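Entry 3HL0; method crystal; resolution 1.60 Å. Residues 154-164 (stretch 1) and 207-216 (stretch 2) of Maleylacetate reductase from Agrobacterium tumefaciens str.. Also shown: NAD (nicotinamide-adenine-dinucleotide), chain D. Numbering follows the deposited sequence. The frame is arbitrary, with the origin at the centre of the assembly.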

# COMPACT_ATOMS: atom_id res chain seq x y z
N ASP A 154 -12.48 -13.40 -13.14
CA ASP A 154 -12.40 -14.72 -12.50
C ASP A 154 -12.46 -14.53 -10.98
O ASP A 154 -11.45 -14.18 -10.38
CB ASP A 154 -11.10 -15.40 -12.90
CG ASP A 154 -10.95 -16.80 -12.29
OD1 ASP A 154 -11.74 -17.18 -11.41
OD2 ASP A 154 -10.07 -17.55 -12.78
N ALA A 155 -13.65 -14.72 -10.41
CA ALA A 155 -13.82 -14.38 -8.98
C ALA A 155 -12.89 -15.22 -8.08
O ALA A 155 -12.58 -14.81 -6.96
CB ALA A 155 -15.24 -14.53 -8.57
N GLU A 156 -12.38 -16.36 -8.57
CA GLU A 156 -11.42 -17.15 -7.74
C GLU A 156 -10.17 -16.34 -7.39
O GLU A 156 -9.56 -16.56 -6.32
CB GLU A 156 -11.08 -18.49 -8.42
CG GLU A 156 -12.28 -19.41 -8.49
CD GLU A 156 -12.04 -20.74 -9.23
OE1 GLU A 156 -10.95 -20.97 -9.81
OE2 GLU A 156 -12.97 -21.56 -9.21
N LEU A 157 -9.78 -15.41 -8.28
CA LEU A 157 -8.58 -14.60 -8.11
C LEU A 157 -8.78 -13.48 -7.07
O LEU A 157 -7.82 -12.84 -6.67
CB LEU A 157 -8.16 -14.00 -9.45
CG LEU A 157 -7.94 -15.05 -10.53
CD1 LEU A 157 -7.26 -14.32 -11.67
CD2 LEU A 157 -7.10 -16.22 -10.04
N THR A 158 -10.01 -13.29 -6.65
CA THR A 158 -10.33 -12.31 -5.62
C THR A 158 -10.51 -12.89 -4.24
O THR A 158 -10.67 -12.14 -3.28
CB THR A 158 -11.57 -11.47 -5.96
OG1 THR A 158 -12.73 -12.29 -5.95
CG2 THR A 158 -11.40 -10.73 -7.30
N LEU A 159 -10.47 -14.21 -4.10
CA LEU A 159 -10.67 -14.82 -2.79
C LEU A 159 -9.56 -14.30 -1.85
O LEU A 159 -9.82 -14.10 -0.64
CB LEU A 159 -10.63 -16.36 -2.83
CG LEU A 159 -11.82 -17.02 -3.59
CD1 LEU A 159 -11.49 -18.48 -3.90
CD2 LEU A 159 -13.11 -16.96 -2.83
N GLY A 160 -8.38 -14.06 -2.42
CA GLY A 160 -7.22 -13.63 -1.65
C GLY A 160 -7.09 -12.13 -1.46
O GLY A 160 -6.08 -11.65 -0.89
N LEU A 161 -8.10 -11.38 -1.90
CA LEU A 161 -8.01 -9.92 -1.75
C LEU A 161 -8.29 -9.63 -0.27
O LEU A 161 -9.33 -10.01 0.26
CB LEU A 161 -9.01 -9.24 -2.67
CG LEU A 161 -9.03 -7.70 -2.67
CD1 LEU A 161 -7.72 -7.07 -3.18
CD2 LEU A 161 -10.30 -7.17 -3.48
N PRO A 162 -7.36 -8.94 0.42
CA PRO A 162 -7.57 -8.77 1.87
C PRO A 162 -8.86 -8.03 2.17
O PRO A 162 -9.36 -7.24 1.33
CB PRO A 162 -6.35 -7.92 2.28
CG PRO A 162 -5.25 -8.31 1.31
CD PRO A 162 -6.04 -8.47 -0.02
N VAL A 163 -9.42 -8.31 3.35
CA VAL A 163 -10.71 -7.77 3.71
C VAL A 163 -10.73 -6.23 3.69
O VAL A 163 -11.67 -5.65 3.14
CB VAL A 163 -11.19 -8.29 5.05
CG1 VAL A 163 -12.40 -7.54 5.51
CG2 VAL A 163 -11.56 -9.80 4.90
N ALA A 164 -9.73 -5.59 4.28
CA ALA A 164 -9.79 -4.11 4.37
C ALA A 164 -9.83 -3.45 2.98
O ALA A 164 -10.72 -2.59 2.78
CB ALA A 164 -8.62 -3.59 5.22
N VAL A 207 -21.12 -9.65 3.26
CA VAL A 207 -20.83 -11.09 3.22
C VAL A 207 -19.37 -11.39 3.03
O VAL A 207 -18.78 -12.23 3.75
CB VAL A 207 -21.68 -11.82 2.17
CG1 VAL A 207 -21.39 -13.37 2.20
CG2 VAL A 207 -23.16 -11.56 2.49
N VAL A 208 -18.74 -10.69 2.08
CA VAL A 208 -17.30 -10.80 1.87
C VAL A 208 -16.50 -10.49 3.15
O VAL A 208 -15.49 -11.16 3.44
CB VAL A 208 -16.84 -9.90 0.66
CG1 VAL A 208 -15.31 -9.82 0.61
CG2 VAL A 208 -17.40 -10.49 -0.62
N ARG A 209 -16.96 -9.51 3.94
CA ARG A 209 -16.23 -9.10 5.15
C ARG A 209 -16.14 -10.29 6.12
O ARG A 209 -15.04 -10.56 6.66
CB ARG A 209 -16.90 -7.93 5.82
CG ARG A 209 -16.04 -7.36 6.92
CD ARG A 209 -16.83 -6.41 7.78
NE ARG A 209 -15.95 -5.98 8.86
CZ ARG A 209 -16.28 -5.14 9.84
NH1 ARG A 209 -17.50 -4.61 9.90
NH2 ARG A 209 -15.38 -4.80 10.77
N GLN A 210 -17.25 -10.99 6.27
CA GLN A 210 -17.35 -12.10 7.23
C GLN A 210 -16.77 -13.40 6.65
O GLN A 210 -16.27 -14.28 7.38
CB GLN A 210 -18.78 -12.24 7.78
CG GLN A 210 -19.87 -12.66 6.78
CD GLN A 210 -21.29 -12.24 7.21
OE1 GLN A 210 -21.45 -11.43 8.13
NE2 GLN A 210 -22.31 -12.80 6.53
N ALA A 211 -16.81 -13.52 5.33
CA ALA A 211 -16.34 -14.75 4.71
C ALA A 211 -15.63 -14.44 3.41
O ALA A 211 -16.23 -14.56 2.34
CB ALA A 211 -17.50 -15.72 4.49
N PRO A 212 -14.35 -14.05 3.47
CA PRO A 212 -13.61 -13.63 2.29
C PRO A 212 -13.42 -14.73 1.25
O PRO A 212 -13.15 -14.49 0.07
CB PRO A 212 -12.26 -13.11 2.86
CG PRO A 212 -12.24 -13.60 4.23
CD PRO A 212 -13.62 -13.72 4.72
N HIS A 213 -13.55 -15.98 1.72
CA HIS A 213 -13.41 -17.17 0.89
C HIS A 213 -14.73 -17.61 0.22
O HIS A 213 -14.72 -18.62 -0.50
CB HIS A 213 -13.01 -18.31 1.83
CG HIS A 213 -13.99 -18.50 2.96
ND1 HIS A 213 -14.00 -17.69 4.09
CD2 HIS A 213 -15.06 -19.33 3.09
CE1 HIS A 213 -14.99 -18.06 4.88
NE2 HIS A 213 -15.65 -19.05 4.29
N ASP A 214 -15.83 -16.91 0.49
CA ASP A 214 -17.17 -17.27 -0.06
C ASP A 214 -17.21 -16.88 -1.55
O ASP A 214 -17.23 -15.68 -1.89
CB ASP A 214 -18.24 -16.52 0.73
CG ASP A 214 -19.68 -16.78 0.27
OD1 ASP A 214 -19.97 -16.85 -0.93
OD2 ASP A 214 -20.56 -16.83 1.15
N ILE A 215 -17.20 -17.88 -2.43
CA ILE A 215 -17.04 -17.62 -3.85
C ILE A 215 -18.30 -16.95 -4.39
O ILE A 215 -18.18 -16.10 -5.27
CB ILE A 215 -16.64 -18.89 -4.68
CG1 ILE A 215 -16.29 -18.52 -6.14
CG2 ILE A 215 -17.76 -19.91 -4.59
CD1 ILE A 215 -15.10 -17.66 -6.32
N GLY A 216 -19.47 -17.30 -3.85
CA GLY A 216 -20.73 -16.66 -4.30
C GLY A 216 -20.73 -15.17 -4.04
O GLY A 216 -21.07 -14.36 -4.92
PA NAD D . -3.93 -1.28 -6.53
O1A NAD D . -4.01 -1.78 -7.93
O2A NAD D . -3.06 -0.12 -6.25
O5B NAD D . -3.68 -2.53 -5.57
C5B NAD D . -3.28 -2.28 -4.21
C4B NAD D . -2.48 -3.49 -3.75
O4B NAD D . -3.36 -4.61 -3.65
C3B NAD D . -1.36 -3.85 -4.73
O3B NAD D . -0.13 -4.16 -4.05
C2B NAD D . -1.93 -5.07 -5.42
O2B NAD D . -0.94 -5.95 -5.90
C1B NAD D . -2.78 -5.72 -4.32
N9A NAD D . -3.86 -6.59 -4.85
C8A NAD D . -4.80 -6.25 -5.81
N7A NAD D . -5.61 -7.32 -6.00
C5A NAD D . -5.21 -8.35 -5.20
C6A NAD D . -5.68 -9.65 -5.01
N6A NAD D . -6.89 -10.08 -5.44
N1A NAD D . -4.98 -10.43 -4.09
C2A NAD D . -3.91 -9.93 -3.39
N3A NAD D . -3.45 -8.65 -3.56
C4A NAD D . -4.11 -7.87 -4.47
O3 NAD D . -5.39 -0.78 -6.00
PN NAD D . -6.71 -0.31 -6.83
O1N NAD D . -7.54 0.42 -5.82
O2N NAD D . -7.23 -1.51 -7.48
O5D NAD D . -6.20 0.74 -7.92
C5D NAD D . -5.88 2.09 -7.58
C4D NAD D . -5.23 2.72 -8.82
O4D NAD D . -6.12 2.55 -9.91
C3D NAD D . -5.07 4.22 -8.62
O3D NAD D . -3.90 4.63 -9.33
C2D NAD D . -6.32 4.78 -9.26
O2D NAD D . -6.21 6.14 -9.68
C1D NAD D . -6.50 3.82 -10.43
N1N NAD D . -7.86 3.76 -10.94
C2N NAD D . -8.04 4.11 -12.24
C3N NAD D . -9.31 4.07 -12.77
C7N NAD D . -9.38 4.44 -14.20
O7N NAD D . -10.61 4.31 -14.73
N7N NAD D . -8.30 4.86 -14.88
C4N NAD D . -10.45 3.63 -12.01
C5N NAD D . -10.24 3.28 -10.68
C6N NAD D . -8.94 3.35 -10.15

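The two stretches meet in a small, apolar contact, without a hydrogen bond between them, in which aliphatic side chains pack at two places, around Ile 215 and around Val 163, Leu 159 lies between them against the backbone of the turn, and each backbone is held in shape by its own internal bonds. About 398 Å² of surface is buried, both sides summed. The chains run antiparallel: Glu 156 lies nearest Ile 215, Leu 159 nearest His 213 and Val 163 nearest Arg 209, with the closest CA approach, 5.2 Å, between Leu 159 CA and His 213 CA.

At one end Ile 215 reaches into stretch 1. Its CA-to-CB bond points sideways, but chi1 t and chi2 p bring the end of the side chain nearer, so that CD1 lies 3.9 Å from Ala 155 CB, 4.0 Å from Glu 156 CG and 4.1 Å from Leu 159 CD2. The same methyl, Ile 215 CD1, sits 3.7 Å from the backbone carbon Ala 155 C and 3.8 Å from Glu 156 N, so it packs on main chain as well as on side chains. Glu 156 N is not left without a partner, since it donates to Asp 154 OD1 at 3.0 Å.

Leu 159 loses the most surface to the other stretch, 86 Å². Its side chain, chi1 m and chi2 t, carries CD2 to 3.3 Å from His 213 O, a close carbon-to-oxygen approach. The His 213 side chain takes little part: its CA-to-CB bond points away, and none of its atoms comes within 4.5 Å of stretch 1. Nearby, Leu 159 O and Pro 212 O are 3.4 Å apart; both are acceptors, so this proximity is packing and not a bond.

The second apolar group centres on Val 163, whose CA-to-CB bond points toward stretch 2. CG2 of Val 163 packs 3.9 Å from Pro 212 CG, and Val 163 CG1 lies 3.9 Å from Arg 209 CG. The arginine thus contributes the aliphatic part of its extended side chain here, while its NH1 is hydrogen-bonded elsewhere in the structure.

Internal bonds shape both surfaces. In stretch 1, Ala 155 O accepts from Thr 158 N at 3.0 Å and from Thr 158 OG1 at 2.7 Å; a type I turn from Thr 158 to Leu 161 follows, with Leu 161 N donating to Thr 158 O at 3.0 Å. In stretch 2, Ala 211 N donates to Val 207 O at 2.8 Å as the helix ends, and a type I turn from Ala 211 to Asp 214 is closed by Asp 214 N donating to Ala 211 O at 3.0 Å. This turn has Pro 212 and His 213 at its two central positions, and Asp 214 then caps the next helix.

NAD is bound by residues of stretch 1 that do not touch stretch 2: its N6A donates a weak hydrogen bond to Leu 157 O at 3.2 Å, and Leu 161 CD1 approaches NAD C5A at 3.5 Å.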